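Local coordinates for glutamate--tRNA ligase (Elizabethkingia anophelis, PDB 6B1Z), which probably attaches glutamate to its cognate tRNA in an ATP-dependent reaction, as a class I aminoacyl-tRNA synthetase, at residues Thr103-Phe116 with Leu160-Pro174. Numbering follows the deposited sequence.
Sequences TEQILKTDYAYLAF and LLEEKTPYVIRFKMP
Strands 112-115 and 168-171 pair antiparallel at one side of a small three-stranded sheet that strand 200-202 completes, probably in the connective-peptide (acceptor-binding) insertion of the Rossmann-type catalytic domain. Tyr113 and Arg170 form one hydrogen-bonded pair, Tyr113 N to Arg170 O at 3.0 Å and Arg170 N to Tyr113 O at 2.9 Å; Ala115 and Val168 form the other. Beyond the last bridge, Lys172 N gives Tyr111 O a single bond of 2.8 Å, the donor 61° out of the carbonyl plane. The Tyr111 and Phe171 rings lie side by side, planes at 23° but slid apart and barely overlapping, with Tyr111 CD2 3.6 Å from Phe171 CZ.

On the face carrying Tyr113, Ala115 and Arg170, a chi1 of 67° puts Tyr113 CG between the backbone N and the carbonyl carbon, and the ring turns toward the partner strand. Arg170 CB lies over one ring face, toward the rim, 4.1 Å from the Tyr113 centroid, a CH-pi contact, while Lys172 CB meets the ring's edge, 3.7 Å from Tyr113 CD2. The extended Arg170 chain passes Ala115 CB, and both Tyr113 OH and Arg170 NH1 find partners on Asp198, its carboxylate and its carbonyl respectively.

On the other face, Ile169 CD1 reaches Thr103 CG2, 3.5 Å away, tying the sheet to helix 96-106, and meets Leu107 tip to tip just beyond; Leu114 lies alongside Ile169 and Tyr167. Past the strand, Leu160 CD1 sits over the centre of the Phe116 ring, 4.0 Å from its centroid, and Leu161 CD2 touches the edge. In this three-stranded antiparallel sheet 112-115 is outermost and 168-171 central, joined by a long connection that includes helices 119-131 and 154-162, with helix 96-106 against the Ile169 face.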
# COMPACT_ATOMS: atom_id res chain seq x y z
N THR A 103 13.83 18.48 -26.75
CA THR A 103 15.17 18.94 -26.41
C THR A 103 15.63 20.01 -27.40
O THR A 103 16.17 21.05 -26.99
CB THR A 103 16.13 17.75 -26.38
OG1 THR A 103 15.78 16.89 -25.29
CG2 THR A 103 17.56 18.22 -26.20
N GLU A 104 15.42 19.78 -28.70
CA GLU A 104 15.76 20.79 -29.69
C GLU A 104 15.00 22.09 -29.43
O GLU A 104 15.57 23.19 -29.55
CB GLU A 104 15.48 20.26 -31.10
CG GLU A 104 15.82 21.26 -32.21
CD GLU A 104 15.33 20.82 -33.58
OE1 GLU A 104 14.76 19.72 -33.69
OE2 GLU A 104 15.50 21.60 -34.54
N GLN A 105 13.73 21.98 -29.05
CA GLN A 105 12.91 23.17 -28.80
C GLN A 105 13.45 23.98 -27.63
O GLN A 105 13.66 25.20 -27.74
CB GLN A 105 11.45 22.79 -28.57
CG GLN A 105 10.54 24.00 -28.40
CD GLN A 105 9.11 23.64 -28.09
OE1 GLN A 105 8.58 22.65 -28.61
NE2 GLN A 105 8.46 24.45 -27.26
N ILE A 106 13.70 23.32 -26.49
CA ILE A 106 14.11 24.09 -25.31
C ILE A 106 15.50 24.68 -25.48
O ILE A 106 15.81 25.71 -24.86
CB ILE A 106 14.03 23.24 -24.02
CG1 ILE A 106 13.93 24.20 -22.80
CG2 ILE A 106 15.23 22.29 -23.90
CD1 ILE A 106 13.71 23.51 -21.49
N LEU A 107 16.35 24.09 -26.33
CA LEU A 107 17.68 24.65 -26.56
C LEU A 107 17.63 25.95 -27.35
O LEU A 107 18.64 26.65 -27.40
CB LEU A 107 18.57 23.64 -27.28
CG LEU A 107 19.10 22.49 -26.40
CD1 LEU A 107 19.83 21.47 -27.27
CD2 LEU A 107 20.00 23.03 -25.30
N LYS A 108 16.48 26.28 -27.95
CA LYS A 108 16.34 27.58 -28.60
C LYS A 108 15.98 28.70 -27.63
O LYS A 108 15.99 29.87 -28.03
CB LYS A 108 15.28 27.49 -29.70
CG LYS A 108 15.71 26.61 -30.85
CD LYS A 108 14.56 26.30 -31.78
CE LYS A 108 14.99 25.30 -32.84
NZ LYS A 108 13.85 24.83 -33.68
N THR A 109 15.69 28.37 -26.37
CA THR A 109 15.30 29.33 -25.35
C THR A 109 16.50 29.70 -24.48
O THR A 109 17.55 29.07 -24.52
CB THR A 109 14.19 28.77 -24.45
OG1 THR A 109 14.73 27.85 -23.49
CG2 THR A 109 13.11 28.05 -25.25
N ASP A 110 16.30 30.72 -23.64
CA ASP A 110 17.29 31.06 -22.63
C ASP A 110 17.05 30.31 -21.32
O ASP A 110 17.54 30.74 -20.27
CB ASP A 110 17.30 32.56 -22.37
CG ASP A 110 17.81 33.35 -23.56
OD1 ASP A 110 17.04 34.17 -24.11
OD2 ASP A 110 18.97 33.13 -23.96
N TYR A 111 16.31 29.21 -21.35
CA TYR A 111 16.06 28.45 -20.15
C TYR A 111 16.89 27.18 -20.05
O TYR A 111 16.72 26.42 -19.09
CB TYR A 111 14.57 28.07 -20.05
CG TYR A 111 13.66 29.21 -19.66
CD1 TYR A 111 12.92 29.88 -20.62
CD2 TYR A 111 13.53 29.60 -18.33
CE1 TYR A 111 12.05 30.91 -20.27
CE2 TYR A 111 12.69 30.63 -17.97
CZ TYR A 111 11.94 31.28 -18.94
OH TYR A 111 11.09 32.30 -18.59
N ALA A 112 17.79 26.93 -21.01
CA ALA A 112 18.61 25.72 -21.00
C ALA A 112 20.02 26.03 -21.48
O ALA A 112 20.23 26.93 -22.31
CB ALA A 112 17.98 24.61 -21.86
N TYR A 113 20.98 25.26 -20.98
CA TYR A 113 22.36 25.41 -21.40
C TYR A 113 23.07 24.06 -21.30
O TYR A 113 22.56 23.11 -20.71
CB TYR A 113 23.06 26.50 -20.57
CG TYR A 113 23.28 26.24 -19.09
CD1 TYR A 113 24.47 25.68 -18.64
CD2 TYR A 113 22.32 26.59 -18.13
CE1 TYR A 113 24.70 25.47 -17.30
CE2 TYR A 113 22.55 26.37 -16.76
CZ TYR A 113 23.75 25.82 -16.37
OH TYR A 113 24.00 25.60 -15.04
N LEU A 114 24.26 23.99 -21.90
CA LEU A 114 25.05 22.76 -21.94
C LEU A 114 26.09 22.77 -20.83
O LEU A 114 26.73 23.80 -20.57
CB LEU A 114 25.75 22.61 -23.29
CG LEU A 114 24.93 22.92 -24.55
CD1 LEU A 114 25.79 22.69 -25.79
CD2 LEU A 114 23.67 22.09 -24.60
N ALA A 115 26.28 21.63 -20.17
CA ALA A 115 27.24 21.55 -19.07
C ALA A 115 28.14 20.33 -19.27
O ALA A 115 27.65 19.23 -19.54
CB ALA A 115 26.54 21.49 -17.71
N PHE A 116 29.44 20.54 -19.12
CA PHE A 116 30.46 19.55 -19.46
C PHE A 116 31.16 18.97 -18.24
O PHE A 116 32.10 18.17 -18.40
CB PHE A 116 31.51 20.18 -20.40
CG PHE A 116 30.94 20.68 -21.70
CD1 PHE A 116 30.59 22.01 -21.86
CD2 PHE A 116 30.76 19.81 -22.77
CE1 PHE A 116 30.07 22.47 -23.06
CE2 PHE A 116 30.25 20.26 -23.98
CZ PHE A 116 29.89 21.59 -24.12
N LEU A 160 34.80 21.86 -27.75
CA LEU A 160 34.39 20.68 -26.99
C LEU A 160 33.36 19.86 -27.76
O LEU A 160 33.39 18.62 -27.72
CB LEU A 160 33.83 21.10 -25.63
CG LEU A 160 34.83 21.75 -24.66
CD1 LEU A 160 34.13 22.37 -23.46
CD2 LEU A 160 35.86 20.72 -24.21
N LEU A 161 32.45 20.52 -28.47
CA LEU A 161 31.43 19.78 -29.20
C LEU A 161 32.02 19.07 -30.42
O LEU A 161 31.60 17.96 -30.76
CB LEU A 161 30.29 20.71 -29.62
CG LEU A 161 29.46 21.28 -28.46
CD1 LEU A 161 28.41 22.25 -28.96
CD2 LEU A 161 28.82 20.15 -27.67
N GLU A 162 33.00 19.69 -31.08
CA GLU A 162 33.71 19.01 -32.16
C GLU A 162 34.39 17.75 -31.65
O GLU A 162 34.41 16.72 -32.34
CB GLU A 162 34.75 19.94 -32.79
CG GLU A 162 34.16 21.13 -33.54
CD GLU A 162 35.24 22.07 -34.05
OE1 GLU A 162 36.42 21.67 -34.07
OE2 GLU A 162 34.90 23.22 -34.42
N GLU A 163 34.96 17.80 -30.44
CA GLU A 163 35.64 16.67 -29.84
C GLU A 163 34.68 15.63 -29.26
O GLU A 163 35.15 14.65 -28.66
CB GLU A 163 36.59 17.15 -28.74
CG GLU A 163 37.74 18.01 -29.26
CD GLU A 163 38.53 18.65 -28.14
OE1 GLU A 163 38.14 18.50 -26.96
OE2 GLU A 163 39.55 19.32 -28.44
N LYS A 164 33.37 15.82 -29.41
CA LYS A 164 32.36 14.90 -28.89
C LYS A 164 32.45 14.77 -27.37
O LYS A 164 32.27 13.69 -26.80
CB LYS A 164 32.45 13.53 -29.56
N THR A 165 32.75 15.88 -26.70
CA THR A 165 32.80 15.89 -25.24
C THR A 165 31.42 15.62 -24.67
O THR A 165 30.45 16.29 -25.07
CB THR A 165 33.31 17.25 -24.75
OG1 THR A 165 34.54 17.57 -25.42
CG2 THR A 165 33.55 17.22 -23.25
N PRO A 166 31.27 14.66 -23.77
CA PRO A 166 29.95 14.42 -23.15
C PRO A 166 29.43 15.66 -22.45
O PRO A 166 30.19 16.39 -21.81
CB PRO A 166 30.23 13.29 -22.15
CG PRO A 166 31.46 12.61 -22.67
CD PRO A 166 32.29 13.69 -23.32
N TYR A 167 28.12 15.88 -22.55
CA TYR A 167 27.50 17.02 -21.89
C TYR A 167 26.08 16.68 -21.46
O TYR A 167 25.43 15.81 -22.05
CB TYR A 167 27.48 18.29 -22.78
CG TYR A 167 26.64 18.16 -24.04
CD1 TYR A 167 25.29 18.48 -24.04
CD2 TYR A 167 27.21 17.74 -25.23
CE1 TYR A 167 24.52 18.35 -25.19
CE2 TYR A 167 26.45 17.61 -26.39
CZ TYR A 167 25.11 17.92 -26.36
OH TYR A 167 24.36 17.80 -27.51
N VAL A 168 25.62 17.35 -20.41
CA VAL A 168 24.23 17.31 -20.01
C VAL A 168 23.61 18.65 -20.39
O VAL A 168 24.31 19.63 -20.67
CB VAL A 168 24.03 17.03 -18.50
CG1 VAL A 168 24.59 15.65 -18.12
CG2 VAL A 168 24.66 18.15 -17.64
N ILE A 169 22.28 18.69 -20.41
CA ILE A 169 21.57 19.95 -20.59
C ILE A 169 20.94 20.29 -19.25
O ILE A 169 20.23 19.47 -18.67
CB ILE A 169 20.51 19.85 -21.70
CG1 ILE A 169 21.19 19.57 -23.04
CG2 ILE A 169 19.66 21.14 -21.74
CD1 ILE A 169 20.23 19.16 -24.14
N ARG A 170 21.21 21.50 -18.76
CA ARG A 170 20.69 21.97 -17.49
C ARG A 170 19.68 23.09 -17.69
O ARG A 170 19.77 23.85 -18.65
CB ARG A 170 21.81 22.51 -16.59
CG ARG A 170 22.64 21.40 -15.95
CD ARG A 170 23.75 22.00 -15.07
NE ARG A 170 24.57 20.93 -14.51
CZ ARG A 170 24.30 20.27 -13.38
NH1 ARG A 170 23.21 20.56 -12.68
NH2 ARG A 170 25.12 19.31 -12.97
N PHE A 171 18.72 23.16 -16.77
CA PHE A 171 17.82 24.30 -16.74
C PHE A 171 18.57 25.52 -16.21
O PHE A 171 19.35 25.41 -15.26
CB PHE A 171 16.64 23.99 -15.82
CG PHE A 171 15.61 25.08 -15.79
CD1 PHE A 171 14.66 25.19 -16.80
CD2 PHE A 171 15.57 25.98 -14.72
CE1 PHE A 171 13.69 26.19 -16.75
CE2 PHE A 171 14.61 26.98 -14.68
CZ PHE A 171 13.69 27.10 -15.69
N LYS A 172 18.34 26.69 -16.83
CA LYS A 172 18.97 27.93 -16.36
C LYS A 172 18.02 28.66 -15.41
O LYS A 172 17.12 29.38 -15.85
CB LYS A 172 19.36 28.80 -17.55
CG LYS A 172 20.19 30.03 -17.17
CD LYS A 172 20.51 30.83 -18.43
CE LYS A 172 21.33 32.07 -18.10
NZ LYS A 172 20.48 33.14 -17.53
N MET A 173 18.23 28.49 -14.11
CA MET A 173 17.34 29.11 -13.14
C MET A 173 17.41 30.63 -13.27
O MET A 173 18.52 31.19 -13.26
CB MET A 173 17.70 28.73 -11.71
CG MET A 173 16.86 27.65 -11.13
SD MET A 173 15.11 28.10 -11.00
CE MET A 173 14.49 26.42 -10.98
N PRO A 174 16.27 31.31 -13.39
CA PRO A 174 16.27 32.78 -13.43
C PRO A 174 16.91 33.38 -12.19
O PRO A 174 16.89 32.80 -11.10
CB PRO A 174 14.78 33.13 -13.50
CG PRO A 174 14.12 31.92 -14.11
CD PRO A 174 14.94 30.73 -13.65
O HOH W 1 16.83 31.80 -17.36
O HOH W 2 18.52 34.02 -19.76
O HOH W 3 32.18 15.95 -20.04